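Local coordinates for protein probable thioesterase (Thermus thermophilus, PDB 1Z54) that probably hydrolyses the thioester bond of fatty acyl-CoA substrates, as a hotdog-fold member of the 4-hydroxybenzoyl-CoA thioesterase family, at residues Val4-Val9 with Gly70-Val75; Arg50-Pro55 with Glu120-Ala125; Thr62-Ala67 with Leu100-Thr105; Arg76-Glu81 with Leu88-Val93; Ser84-Phe89 with Arg106-Val111. All blocks are in the same frame, centred on the assembly; numbering follows the deposited sequence.

Contact 1: Val4-Val9 with Gly70-Val75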
# COMPACT_ATOMS: atom_id res chain seq x y z
N VAL A 4 -20.67 12.02 3.81
CA VAL A 4 -20.52 10.58 3.72
C VAL A 4 -19.77 10.19 2.45
O VAL A 4 -20.09 10.65 1.36
CB VAL A 4 -21.89 9.87 3.73
CG1 VAL A 4 -21.69 8.36 3.69
CG2 VAL A 4 -22.68 10.28 4.96
N THR A 5 -18.75 9.35 2.61
CA THR A 5 -17.95 8.91 1.49
C THR A 5 -18.08 7.41 1.30
O THR A 5 -17.75 6.64 2.20
CB THR A 5 -16.46 9.23 1.72
OG1 THR A 5 -16.31 10.62 2.04
CG2 THR A 5 -15.64 8.91 0.47
N ARG A 6 -18.56 7.00 0.13
CA ARG A 6 -18.71 5.58 -0.16
C ARG A 6 -17.39 5.04 -0.73
O ARG A 6 -16.81 5.64 -1.63
CB ARG A 6 -19.86 5.35 -1.14
CG ARG A 6 -21.23 5.65 -0.55
CD ARG A 6 -22.35 5.41 -1.56
NE ARG A 6 -22.35 4.03 -2.03
CZ ARG A 6 -23.26 3.52 -2.85
NH1 ARG A 6 -23.18 2.24 -3.23
NH2 ARG A 6 -24.27 4.27 -3.29
N ILE A 7 -16.93 3.92 -0.20
CA ILE A 7 -15.68 3.33 -0.67
C ILE A 7 -15.84 1.84 -0.94
O ILE A 7 -16.16 1.06 -0.04
CB ILE A 7 -14.55 3.53 0.37
CG1 ILE A 7 -14.23 5.02 0.51
CG2 ILE A 7 -13.31 2.76 -0.04
CD1 ILE A 7 -13.13 5.34 1.53
N LYS A 8 -15.62 1.44 -2.19
CA LYS A 8 -15.71 0.04 -2.56
C LYS A 8 -14.38 -0.63 -2.19
O LYS A 8 -13.32 -0.23 -2.67
CB LYS A 8 -15.96 -0.09 -4.06
CG LYS A 8 -16.11 -1.52 -4.55
CD LYS A 8 -16.48 -1.53 -6.03
CE LYS A 8 -16.52 -2.93 -6.60
NZ LYS A 8 -17.07 -2.94 -8.00
N VAL A 9 -14.44 -1.64 -1.33
CA VAL A 9 -13.23 -2.34 -0.91
C VAL A 9 -12.49 -2.93 -2.10
O VAL A 9 -13.09 -3.51 -3.00
CB VAL A 9 -13.53 -3.48 0.08
CG1 VAL A 9 -12.24 -4.26 0.38
CG2 VAL A 9 -14.12 -2.91 1.36
N GLY A 70 -15.81 -7.21 -1.76
CA GLY A 70 -17.14 -7.53 -2.24
C GLY A 70 -18.12 -6.54 -1.65
O GLY A 70 -19.24 -6.40 -2.14
N GLU A 71 -17.70 -5.85 -0.59
CA GLU A 71 -18.56 -4.87 0.08
C GLU A 71 -18.18 -3.43 -0.24
O GLU A 71 -17.11 -3.16 -0.79
CB GLU A 71 -18.49 -5.05 1.60
CG GLU A 71 -18.89 -6.42 2.11
CD GLU A 71 -18.56 -6.61 3.58
OE1 GLU A 71 -18.99 -7.62 4.17
OE2 GLU A 71 -17.87 -5.75 4.16
N VAL A 72 -19.08 -2.52 0.11
CA VAL A 72 -18.88 -1.09 -0.06
C VAL A 72 -19.07 -0.50 1.33
O VAL A 72 -20.00 -0.87 2.04
CB VAL A 72 -19.93 -0.49 -1.03
CG1 VAL A 72 -19.82 1.02 -1.03
CG2 VAL A 72 -19.70 -1.03 -2.45
N VAL A 73 -18.17 0.39 1.74
CA VAL A 73 -18.29 0.99 3.06
C VAL A 73 -18.58 2.47 2.98
O VAL A 73 -18.22 3.14 2.01
CB VAL A 73 -16.99 0.83 3.90
CG1 VAL A 73 -16.73 -0.62 4.20
CG2 VAL A 73 -15.82 1.47 3.17
N GLU A 74 -19.23 2.97 4.02
CA GLU A 74 -19.57 4.38 4.10
C GLU A 74 -18.78 5.00 5.24
O GLU A 74 -18.76 4.47 6.36
CB GLU A 74 -21.07 4.56 4.34
CG GLU A 74 -21.91 4.25 3.11
CD GLU A 74 -23.38 4.57 3.31
OE1 GLU A 74 -24.13 4.56 2.31
OE2 GLU A 74 -23.79 4.81 4.47
N VAL A 75 -18.12 6.11 4.95
CA VAL A 75 -17.33 6.80 5.94
C VAL A 75 -17.94 8.16 6.20
O VAL A 75 -18.00 9.01 5.31
CB VAL A 75 -15.88 6.98 5.49
CG1 VAL A 75 -15.07 7.62 6.61
CG2 VAL A 75 -15.29 5.63 5.09
O HOH W 1 -15.55 -4.58 -2.59
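In the antiparallel sheet of this hotdog fold, strand 3-8, outermost within the chain, pairs with the start of strand 72-82, and their side chains sort onto two unlike faces. I7, V73, T5 and V75 lie on the face that meets helix 24-39, where I7 rests on Y28 and V75 on A32. The methine CB of I7 sits against V73 CG2 at 3.7 Å; that methyl stands between its own backbone N and carbonyl carbon, which brings it within 3.3 Å of I7 O. I7 CG1 lies anti to the carbonyl carbon (chi1 -66°) and the chain runs straight on, so that the I7 side chain crosses that of V75 obliquely, CD1 to V75 CG2 4.2 Å. T5 OG1 turns to D35 of the helix. R6, E74, K8 and V72 occupy the other face. R6 and E74 lie alongside each other and touch through their CG methylenes at 4.0 Å, their charged ends not in contact. K8 stretches out to D35 of the second subunit, leaving its CB and CG beside V72 CG2. Reciprocal backbone bonds join T5 to V75 and I7 to V73. Beyond the strand, V9 N donates to E71 O at 3.1 Å, and a water closes the end by accepting from G70 N and donating to V9 O at 2.7 Å and to E71 O at 2.8 Å.

Contact 2: Arg50-Pro55 with Glu120-Ala125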
# COMPACT_ATOMS: atom_id res chain seq x y z
N ARG A 50 -1.14 25.88 -2.82
CA ARG A 50 -0.95 27.22 -2.29
C ARG A 50 0.11 27.15 -1.19
O ARG A 50 0.36 28.13 -0.49
CB ARG A 50 -2.24 27.76 -1.67
CG ARG A 50 -3.36 28.01 -2.66
CD ARG A 50 -4.70 28.17 -1.94
NE ARG A 50 -4.59 29.05 -0.77
CZ ARG A 50 -5.64 29.49 -0.07
NH1 ARG A 50 -5.44 30.29 0.98
NH2 ARG A 50 -6.87 29.15 -0.42
N GLY A 51 0.71 25.97 -1.04
CA GLY A 51 1.71 25.78 -0.02
C GLY A 51 1.08 25.66 1.36
O GLY A 51 1.65 26.10 2.36
N VAL A 52 -0.11 25.07 1.42
CA VAL A 52 -0.82 24.89 2.69
C VAL A 52 -1.05 23.39 2.90
O VAL A 52 -1.54 22.71 2.01
CB VAL A 52 -2.18 25.62 2.68
CG1 VAL A 52 -2.82 25.55 4.05
CG2 VAL A 52 -1.99 27.08 2.25
N PHE A 53 -0.72 22.90 4.09
CA PHE A 53 -0.88 21.47 4.37
C PHE A 53 -1.57 21.18 5.70
O PHE A 53 -1.51 21.98 6.63
CB PHE A 53 0.50 20.80 4.38
CG PHE A 53 1.36 21.17 3.21
CD1 PHE A 53 1.25 20.51 1.99
CD2 PHE A 53 2.27 22.22 3.32
CE1 PHE A 53 2.03 20.88 0.89
CE2 PHE A 53 3.05 22.61 2.23
CZ PHE A 53 2.93 21.93 1.01
N PHE A 54 -2.22 20.03 5.76
CA PHE A 54 -2.90 19.58 6.97
C PHE A 54 -2.30 18.25 7.37
O PHE A 54 -2.97 17.22 7.32
CB PHE A 54 -4.40 19.39 6.72
CG PHE A 54 -5.14 20.67 6.48
CD1 PHE A 54 -6.23 20.71 5.61
CD2 PHE A 54 -4.76 21.84 7.13
CE1 PHE A 54 -6.92 21.89 5.39
CE2 PHE A 54 -5.46 23.03 6.91
CZ PHE A 54 -6.54 23.05 6.04
N PRO A 55 -1.01 18.23 7.74
CA PRO A 55 -0.39 16.96 8.12
C PRO A 55 -1.04 16.35 9.37
O PRO A 55 -1.55 17.07 10.25
CB PRO A 55 1.07 17.35 8.35
CG PRO A 55 0.96 18.76 8.83
CD PRO A 55 -0.06 19.35 7.88
N GLU A 120 -6.72 32.68 6.67
CA GLU A 120 -8.07 33.22 6.82
C GLU A 120 -9.19 32.64 5.97
O GLU A 120 -10.20 32.19 6.50
CB GLU A 120 -8.04 34.74 6.63
CG GLU A 120 -7.24 35.47 7.69
CD GLU A 120 -7.67 35.10 9.09
OE1 GLU A 120 -8.90 35.05 9.34
OE2 GLU A 120 -6.79 34.87 9.95
N ASP A 121 -9.02 32.65 4.65
CA ASP A 121 -10.06 32.14 3.78
C ASP A 121 -10.41 30.68 4.04
O ASP A 121 -11.57 30.28 3.91
CB ASP A 121 -9.68 32.32 2.30
CG ASP A 121 -8.51 31.44 1.89
OD1 ASP A 121 -8.41 31.14 0.68
OD2 ASP A 121 -7.69 31.08 2.76
N ILE A 122 -9.42 29.87 4.41
CA ILE A 122 -9.67 28.46 4.70
C ILE A 122 -10.31 28.32 6.08
O ILE A 122 -11.19 27.48 6.30
CB ILE A 122 -8.36 27.65 4.66
CG1 ILE A 122 -7.79 27.66 3.24
CG2 ILE A 122 -8.62 26.22 5.14
CD1 ILE A 122 -6.42 26.98 3.10
N TYR A 123 -9.84 29.14 7.02
CA TYR A 123 -10.36 29.12 8.38
C TYR A 123 -11.85 29.48 8.34
O TYR A 123 -12.68 28.80 8.93
CB TYR A 123 -9.61 30.13 9.25
CG TYR A 123 -10.14 30.20 10.67
CD1 TYR A 123 -9.86 29.19 11.59
CD2 TYR A 123 -10.98 31.24 11.07
CE1 TYR A 123 -10.39 29.22 12.88
CE2 TYR A 123 -11.52 31.28 12.36
CZ TYR A 123 -11.22 30.27 13.25
OH TYR A 123 -11.76 30.30 14.52
N ARG A 124 -12.15 30.55 7.63
CA ARG A 124 -13.52 31.04 7.49
C ARG A 124 -14.47 29.96 6.96
O ARG A 124 -15.55 29.73 7.52
CB ARG A 124 -13.50 32.25 6.55
CG ARG A 124 -14.80 33.00 6.40
CD ARG A 124 -14.53 34.32 5.69
NE ARG A 124 -13.86 34.11 4.41
CZ ARG A 124 -13.17 35.04 3.76
NH1 ARG A 124 -12.60 34.76 2.60
NH2 ARG A 124 -13.03 36.25 4.29
N ALA A 125 -14.06 29.28 5.89
CA ALA A 125 -14.89 28.23 5.30
C ALA A 125 -15.08 27.03 6.23
O ALA A 125 -16.18 26.48 6.35
CB ALA A 125 -14.28 27.78 3.97
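I122, on the first turn of helix 120-129, makes the close-packed half of this contact. Its CD1 reaches tip to tip toward V52 CG1 at 4.0 Å, while CG2 meets the edge of the F54 ring at CZ, 3.9 Å away and in the ring plane. On the exposed side the chemistry changes to a salt bridge. The R50 chain bends at chi3 (46°) and presents its guanidinium end-on to D121, NH1 to OD2 at 3.0 Å and NH2 to OD1 at 2.7 Å, each oxygen using its syn lone pair. The planes are turned 44° apart; NH1 to OD2 is nearly straight (171°) and in the guanidinium plane, whereas OD1 sits tilted out of it at NH2. I122 CD1 lies over one face of that guanidinium, offset toward its rim. G51 ends helix 44-48 in a Schellman motif. V47 of this helix touches both V52 and I122, while C109 of strand 98-111 packs against V52 and F54, placing the contact between two helices and the sheet.

Contact 3: Thr62-Ala67 with Leu100-Thr105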
# COMPACT_ATOMS: atom_id res chain seq x y z
N THR A 62 -10.59 2.44 16.21
CA THR A 62 -11.13 1.34 16.99
C THR A 62 -11.91 0.49 15.99
O THR A 62 -12.85 0.95 15.36
CB THR A 62 -12.07 1.83 18.11
OG1 THR A 62 -11.31 2.63 19.02
CG2 THR A 62 -12.69 0.65 18.86
N PHE A 63 -11.47 -0.76 15.85
CA PHE A 63 -12.08 -1.70 14.92
C PHE A 63 -13.12 -2.55 15.65
O PHE A 63 -12.78 -3.30 16.56
CB PHE A 63 -10.97 -2.58 14.32
CG PHE A 63 -9.82 -1.79 13.74
CD1 PHE A 63 -9.88 -1.32 12.43
CD2 PHE A 63 -8.69 -1.50 14.51
CE1 PHE A 63 -8.82 -0.57 11.89
CE2 PHE A 63 -7.63 -0.76 13.98
CZ PHE A 63 -7.69 -0.29 12.66
N ARG A 64 -14.37 -2.41 15.23
CA ARG A 64 -15.49 -3.14 15.84
C ARG A 64 -15.92 -4.37 15.04
O ARG A 64 -16.21 -5.42 15.61
CB ARG A 64 -16.70 -2.20 15.97
CG ARG A 64 -16.41 -0.85 16.64
CD ARG A 64 -16.13 -1.00 18.12
NE ARG A 64 -16.18 0.29 18.81
CZ ARG A 64 -16.10 0.43 20.13
NH1 ARG A 64 -16.16 1.64 20.67
NH2 ARG A 64 -15.97 -0.63 20.91
N ALA A 65 -15.98 -4.22 13.72
CA ALA A 65 -16.38 -5.31 12.83
C ALA A 65 -15.60 -5.12 11.54
O ALA A 65 -15.33 -3.99 11.14
CB ALA A 65 -17.89 -5.27 12.56
N PRO A 66 -15.25 -6.22 10.86
CA PRO A 66 -14.49 -6.10 9.62
C PRO A 66 -15.24 -5.75 8.35
O PRO A 66 -16.45 -5.93 8.25
CB PRO A 66 -13.81 -7.46 9.52
CG PRO A 66 -14.90 -8.37 10.02
CD PRO A 66 -15.46 -7.63 11.23
N ALA A 67 -14.48 -5.24 7.39
CA ALA A 67 -15.00 -4.91 6.08
C ALA A 67 -14.39 -6.01 5.21
O ALA A 67 -13.33 -6.54 5.53
CB ALA A 67 -14.49 -3.54 5.64
N LEU A 100 -18.35 -0.45 11.58
CA LEU A 100 -17.20 -1.33 11.37
C LEU A 100 -16.02 -0.88 12.20
O LEU A 100 -15.29 -1.70 12.76
CB LEU A 100 -16.82 -1.35 9.89
CG LEU A 100 -17.93 -1.85 8.98
CD1 LEU A 100 -17.36 -2.11 7.59
CD2 LEU A 100 -18.54 -3.14 9.55
N ALA A 101 -15.85 0.43 12.29
CA ALA A 101 -14.76 1.00 13.05
C ALA A 101 -15.04 2.48 13.19
O ALA A 101 -15.88 3.03 12.47
CB ALA A 101 -13.44 0.79 12.33
N GLU A 102 -14.35 3.13 14.11
CA GLU A 102 -14.53 4.56 14.31
C GLU A 102 -13.18 5.13 14.70
O GLU A 102 -12.37 4.45 15.34
CB GLU A 102 -15.56 4.83 15.40
CG GLU A 102 -15.28 4.15 16.73
CD GLU A 102 -16.48 4.16 17.65
OE1 GLU A 102 -16.99 5.27 17.96
OE2 GLU A 102 -16.93 3.07 18.06
N GLY A 103 -12.93 6.37 14.32
CA GLY A 103 -11.64 6.97 14.63
C GLY A 103 -11.59 8.47 14.46
O GLY A 103 -12.61 9.15 14.31
N PHE A 104 -10.37 8.99 14.50
CA PHE A 104 -10.15 10.42 14.37
C PHE A 104 -8.74 10.71 13.88
O PHE A 104 -7.85 9.86 13.96
CB PHE A 104 -10.36 11.09 15.73
CG PHE A 104 -9.26 10.79 16.72
CD1 PHE A 104 -8.13 11.59 16.77
CD2 PHE A 104 -9.34 9.68 17.55
CE1 PHE A 104 -7.07 11.28 17.64
CE2 PHE A 104 -8.29 9.36 18.43
CZ PHE A 104 -7.15 10.16 18.47
N THR A 105 -8.55 11.91 13.37
CA THR A 105 -7.24 12.34 12.93
C THR A 105 -7.09 13.78 13.38
O THR A 105 -7.94 14.63 13.10
CB THR A 105 -7.08 12.27 11.40
OG1 THR A 105 -8.16 12.96 10.76
CG2 THR A 105 -7.02 10.83 10.92
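The R64 guanidinium has T62 CG2 over one face, 3.5 Å above the plane and offset toward the rim, and the E102 carboxylate at its edge. The grip is side-on: NE and NH1 both donate to E102 OE2, at 3.0 and 3.1 Å. NE meets the anti lone pair, whereas NH1 comes from above the carboxylate plane, the two planes being 56° apart. A bend at chi2 (-71°) folds R64 back to this position. The F63 ring lies on the other side of the sheet, its CD1 4.1 Å from A101 CB, and meets Y25 edge-to-face. Paired backbone bonds link T62 and E102; past them the chain turns, and L100 O takes both R64 N and A65 N, the latter at 2.8 Å. L100 CD2 and CD1 then pack against A65 CB and A67 CB. T62 also pairs with a strand of the third subunit, which carries the sheet across the interface. A classic beta bulge at L100-A101, opposite V93, lies where strand 98-111 meets the end of strand 52-63 in the hotdog sheet.

Contact 4: Arg76-Glu81 with Leu88-Val93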
# COMPACT_ATOMS: atom_id res chain seq x y z
N ARG A 76 -18.40 8.35 7.42
CA ARG A 76 -19.02 9.59 7.83
C ARG A 76 -17.98 10.44 8.53
O ARG A 76 -17.35 10.00 9.49
CB ARG A 76 -20.19 9.29 8.78
CG ARG A 76 -21.27 8.43 8.13
CD ARG A 76 -22.19 7.77 9.16
NE ARG A 76 -22.87 8.75 9.99
CZ ARG A 76 -23.79 8.43 10.91
NH1 ARG A 76 -24.37 9.38 11.63
NH2 ARG A 76 -24.13 7.16 11.10
N THR A 77 -17.78 11.66 8.05
CA THR A 77 -16.79 12.52 8.68
C THR A 77 -17.28 13.91 9.00
O THR A 77 -18.08 14.50 8.27
CB THR A 77 -15.48 12.62 7.83
OG1 THR A 77 -15.05 13.98 7.76
CG2 THR A 77 -15.69 12.08 6.45
N ARG A 78 -16.81 14.43 10.12
CA ARG A 78 -17.18 15.77 10.51
C ARG A 78 -15.98 16.42 11.16
O ARG A 78 -15.07 15.73 11.63
CB ARG A 78 -18.37 15.74 11.47
CG ARG A 78 -18.05 15.29 12.88
CD ARG A 78 -19.28 15.47 13.76
NE ARG A 78 -18.91 15.64 15.16
CZ ARG A 78 -18.41 14.68 15.92
NH1 ARG A 78 -18.22 13.46 15.42
NH2 ARG A 78 -18.08 14.94 17.18
N LEU A 79 -15.98 17.74 11.17
CA LEU A 79 -14.90 18.49 11.79
C LEU A 79 -15.33 18.64 13.24
O LEU A 79 -16.20 19.47 13.55
CB LEU A 79 -14.76 19.85 11.12
CG LEU A 79 -13.67 20.80 11.63
CD1 LEU A 79 -12.31 20.13 11.54
CD2 LEU A 79 -13.69 22.09 10.80
N ALA A 80 -14.74 17.84 14.12
CA ALA A 80 -15.08 17.88 15.54
C ALA A 80 -14.43 19.03 16.30
O ALA A 80 -15.00 19.56 17.25
CB ALA A 80 -14.72 16.54 16.19
N GLU A 81 -13.23 19.41 15.89
CA GLU A 81 -12.52 20.50 16.56
C GLU A 81 -11.81 21.39 15.54
O GLU A 81 -11.23 20.90 14.58
CB GLU A 81 -11.52 19.93 17.57
CG GLU A 81 -12.16 19.29 18.81
CD GLU A 81 -11.16 18.56 19.69
OE1 GLU A 81 -9.96 18.89 19.64
OE2 GLU A 81 -11.58 17.65 20.44
N LEU A 88 -9.48 18.69 14.02
CA LEU A 88 -9.69 17.32 14.47
C LEU A 88 -10.92 16.74 13.78
O LEU A 88 -12.04 17.21 14.02
CB LEU A 88 -9.88 17.25 15.99
CG LEU A 88 -10.03 15.88 16.67
CD1 LEU A 88 -11.26 15.15 16.17
CD2 LEU A 88 -8.79 15.04 16.41
N PHE A 89 -10.71 15.73 12.95
CA PHE A 89 -11.81 15.07 12.26
C PHE A 89 -12.16 13.80 13.00
O PHE A 89 -11.29 13.12 13.56
CB PHE A 89 -11.44 14.71 10.82
CG PHE A 89 -11.21 15.89 9.93
CD1 PHE A 89 -10.01 16.57 9.95
CD2 PHE A 89 -12.23 16.34 9.08
CE1 PHE A 89 -9.80 17.68 9.14
CE2 PHE A 89 -12.04 17.45 8.27
CZ PHE A 89 -10.82 18.12 8.30
N ARG A 90 -13.45 13.47 13.00
CA ARG A 90 -13.92 12.25 13.63
C ARG A 90 -14.66 11.47 12.56
O ARG A 90 -15.37 12.05 11.74
CB ARG A 90 -14.83 12.57 14.82
CG ARG A 90 -14.05 12.93 16.07
CD ARG A 90 -14.92 12.75 17.29
NE ARG A 90 -14.11 12.55 18.49
CZ ARG A 90 -13.29 11.52 18.68
NH1 ARG A 90 -12.60 11.42 19.81
NH2 ARG A 90 -13.16 10.58 17.75
N TYR A 91 -14.48 10.16 12.56
CA TYR A 91 -15.12 9.34 11.54
C TYR A 91 -15.81 8.09 12.03
O TYR A 91 -15.46 7.54 13.07
CB TYR A 91 -14.09 8.88 10.50
CG TYR A 91 -13.04 9.89 10.11
CD1 TYR A 91 -12.01 10.25 10.99
CD2 TYR A 91 -13.02 10.42 8.82
CE1 TYR A 91 -10.98 11.11 10.58
CE2 TYR A 91 -12.01 11.28 8.41
CZ TYR A 91 -10.99 11.62 9.29
OH TYR A 91 -9.98 12.45 8.86
N ARG A 92 -16.78 7.65 11.24
CA ARG A 92 -17.51 6.42 11.51
C ARG A 92 -17.51 5.65 10.20
O ARG A 92 -17.94 6.17 9.17
CB ARG A 92 -18.94 6.69 11.96
CG ARG A 92 -19.04 7.19 13.40
CD ARG A 92 -20.48 7.48 13.84
NE ARG A 92 -21.19 6.28 14.27
CZ ARG A 92 -21.82 5.44 13.45
NH1 ARG A 92 -21.83 5.68 12.14
NH2 ARG A 92 -22.43 4.37 13.93
N VAL A 93 -16.99 4.43 10.24
CA VAL A 93 -16.95 3.60 9.06
C VAL A 93 -17.99 2.52 9.24
O VAL A 93 -17.88 1.68 10.13
CB VAL A 93 -15.59 2.91 8.86
CG1 VAL A 93 -15.60 2.12 7.56
CG2 VAL A 93 -14.46 3.94 8.86
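Backbone hydrogen bonds zip strands 72-82 and 86-95 into an antiparallel hairpin, with reciprocal pairs R76-R92 and R78-R90. The register then slips by one at a classic beta bulge: A80 and E81 both face L88, and L88 O accepts A80 N at 2.8 Å nearly along its C=O axis and E81 N at 3.1 Å on a lone pair.

Apolar contacts gather on the face of T77, L79, F89 and Y91, where T77, F89 and Y91 touch helix 24-39. L79 CD1 stands over the centre of the F89 ring in a CH-pi contact, 4.2 Å from the centroid. T77 lies alongside Y91, its CB 3.4 Å from Y91 CD2; its buried OG1 has no polar partner in the model. The Y91 hydroxyl bonds T105 and R33. On the opposite side A80 CB meets L88 CD1 at 3.7 Å, and E81 CB packs on L88 CB at 3.5 Å.

Charged chains line that same side. R78 and R90 run side by side, NH1 of R78 lying 3.6 Å from R90 CB. R76 and R92, both bent at chi3, bring R76 NH2 and R92 NH1 to 2.9 Å, two donors that cannot bond each other and would be expected to repel. Each of these nitrogens also forms a salt bridge with E94, whose carboxylate probably offsets the repulsion and favours both arginines staying charged.

Contact 5: Ser84-Phe89 with Arg106-Val111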
# COMPACT_ATOMS: atom_id res chain seq x y z
N SER A 84 -7.21 27.93 15.54
CA SER A 84 -6.46 28.71 14.57
C SER A 84 -5.28 27.95 13.97
O SER A 84 -4.86 28.22 12.85
CB SER A 84 -5.97 30.02 15.21
OG SER A 84 -5.19 29.76 16.38
N ARG A 85 -4.75 26.97 14.71
CA ARG A 85 -3.60 26.20 14.23
C ARG A 85 -3.83 24.70 14.10
O ARG A 85 -2.92 23.99 13.69
CB ARG A 85 -2.41 26.43 15.16
CG ARG A 85 -1.94 27.87 15.25
CD ARG A 85 -1.17 28.10 16.55
NE ARG A 85 -0.72 29.48 16.70
CZ ARG A 85 0.22 30.05 15.95
NH1 ARG A 85 0.82 29.35 14.99
NH2 ARG A 85 0.57 31.31 16.17
N ALA A 86 -5.02 24.22 14.44
CA ALA A 86 -5.29 22.78 14.39
C ALA A 86 -6.72 22.39 14.04
O ALA A 86 -7.65 23.19 14.17
CB ALA A 86 -4.91 22.13 15.72
N LEU A 87 -6.88 21.14 13.61
CA LEU A 87 -8.18 20.59 13.24
C LEU A 87 -8.27 19.15 13.73
O LEU A 87 -7.25 18.46 13.82
CB LEU A 87 -8.37 20.57 11.73
CG LEU A 87 -7.80 21.66 10.82
CD1 LEU A 87 -6.28 21.55 10.76
CD2 LEU A 87 -8.39 21.48 9.43
N LEU A 88 -9.48 18.69 14.02
CA LEU A 88 -9.69 17.32 14.47
C LEU A 88 -10.92 16.74 13.78
O LEU A 88 -12.04 17.21 14.02
CB LEU A 88 -9.88 17.25 15.99
CG LEU A 88 -10.03 15.88 16.67
CD1 LEU A 88 -11.26 15.15 16.17
CD2 LEU A 88 -8.79 15.04 16.41
N PHE A 89 -10.71 15.73 12.95
CA PHE A 89 -11.81 15.07 12.26
C PHE A 89 -12.16 13.80 13.00
O PHE A 89 -11.29 13.12 13.56
CB PHE A 89 -11.44 14.71 10.82
CG PHE A 89 -11.21 15.89 9.93
CD1 PHE A 89 -10.01 16.57 9.95
CD2 PHE A 89 -12.23 16.34 9.08
CE1 PHE A 89 -9.80 17.68 9.14
CE2 PHE A 89 -12.04 17.45 8.27
CZ PHE A 89 -10.82 18.12 8.30
N ARG A 106 -6.01 14.03 14.10
CA ARG A 106 -5.69 15.35 14.59
C ARG A 106 -4.70 15.93 13.60
O ARG A 106 -3.75 15.25 13.19
CB ARG A 106 -5.06 15.24 15.98
CG ARG A 106 -4.80 16.56 16.67
CD ARG A 106 -5.70 16.68 17.88
NE ARG A 106 -5.56 15.53 18.78
CZ ARG A 106 -6.39 15.26 19.78
NH1 ARG A 106 -6.20 14.20 20.54
NH2 ARG A 106 -7.42 16.07 20.02
N HIS A 107 -4.91 17.18 13.20
CA HIS A 107 -4.00 17.81 12.25
C HIS A 107 -3.50 19.16 12.72
O HIS A 107 -4.13 19.84 13.53
CB HIS A 107 -4.70 18.06 10.90
CG HIS A 107 -5.20 16.82 10.23
ND1 HIS A 107 -6.32 16.14 10.66
CD2 HIS A 107 -4.78 16.18 9.11
CE1 HIS A 107 -6.56 15.13 9.84
NE2 HIS A 107 -5.64 15.14 8.89
N LEU A 108 -2.34 19.55 12.21
CA LEU A 108 -1.78 20.86 12.48
C LEU A 108 -1.82 21.45 11.08
O LEU A 108 -2.10 20.74 10.11
CB LEU A 108 -0.33 20.77 12.97
CG LEU A 108 -0.10 20.47 14.45
CD1 LEU A 108 1.40 20.50 14.72
CD2 LEU A 108 -0.83 21.49 15.33
N CYS A 109 -1.56 22.75 10.96
CA CYS A 109 -1.57 23.36 9.64
C CYS A 109 -0.16 23.81 9.31
O CYS A 109 0.48 24.50 10.10
CB CYS A 109 -2.53 24.56 9.59
SG CYS A 109 -2.58 25.38 7.96
N GLN A 110 0.32 23.40 8.14
CA GLN A 110 1.66 23.77 7.72
C GLN A 110 1.60 24.65 6.48
O GLN A 110 0.94 24.32 5.50
CB GLN A 110 2.47 22.51 7.42
CG GLN A 110 3.94 22.75 7.12
CD GLN A 110 4.70 21.46 6.90
OE1 GLN A 110 4.69 20.57 7.75
NE2 GLN A 110 5.37 21.35 5.76
N VAL A 111 2.28 25.79 6.55
CA VAL A 111 2.33 26.71 5.43
C VAL A 111 3.79 27.06 5.17
O VAL A 111 4.43 27.71 5.99
CB VAL A 111 1.50 28.00 5.72
CG1 VAL A 111 1.83 28.52 7.09
CG2 VAL A 111 1.79 29.06 4.68
O HOH W 2 -0.43 24.70 13.10
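H107 presents the face of its imidazole to the edge of the F89 ring, whose CD1 comes within 3.7 Å of H107 CE1. The planes stand at 82° with centroids 5.5 Å apart, an offset edge-to-face pair, and R33 of helix 24-39 packs against both side chains. H107 CG lies anti to its carbonyl carbon (chi1 -60°), and its CB is met obliquely by L87 CD1 at 3.8 Å. L87 itself reaches on to L79, F54 and I118. Strands 86-95 and 98-111 form an antiparallel hairpin in the hotdog sheet, and here L87 and H107 form a hydrogen-bonded pair: H107 N donates to L87 O at 2.7 Å and L87 N to H107 O at 3.0 Å. A glycerol, probably from the crystallisation liquor, lies about 4 Å from the H107 side chain. On the other face R106 curls at chi2 and chi3, so that L88 CD2 sits over one face of its guanidinium while NH1 holds E58 in a salt bridge. A86 CB lies beside L108 CD2 at 4.1 Å. Toward C109 the pairing loosens: C109 N reaches R85 O in a weak bond of 3.3 Å, and a water donates to R85 O and accepts from C109 N.

Contacts 1, 3, 4 and 5 join neighbouring strands of one antiparallel sheet, whereas contact 2 ties strand 52-63, an edge strand within the chain, to helix 120-129. Contact 2 is mostly buried though far from the chain centre; the strand pairings are partly buried, with exposed charged rims. Contacts 4 and 5 share L88 and F89 of strand 86-95. Contacts 1 and 3 meet where V73 packs on L100 and A67; contacts 2 and 5 touch at the other end. The helix-facing side is largely apolar or aromatic in contacts 1, 4 and 5. Arginine-acid salt bridges cross contacts 2 and 3; the like-charged pair of contact 4 is probably offset by E94. Only contact 4 reaches no other subunit.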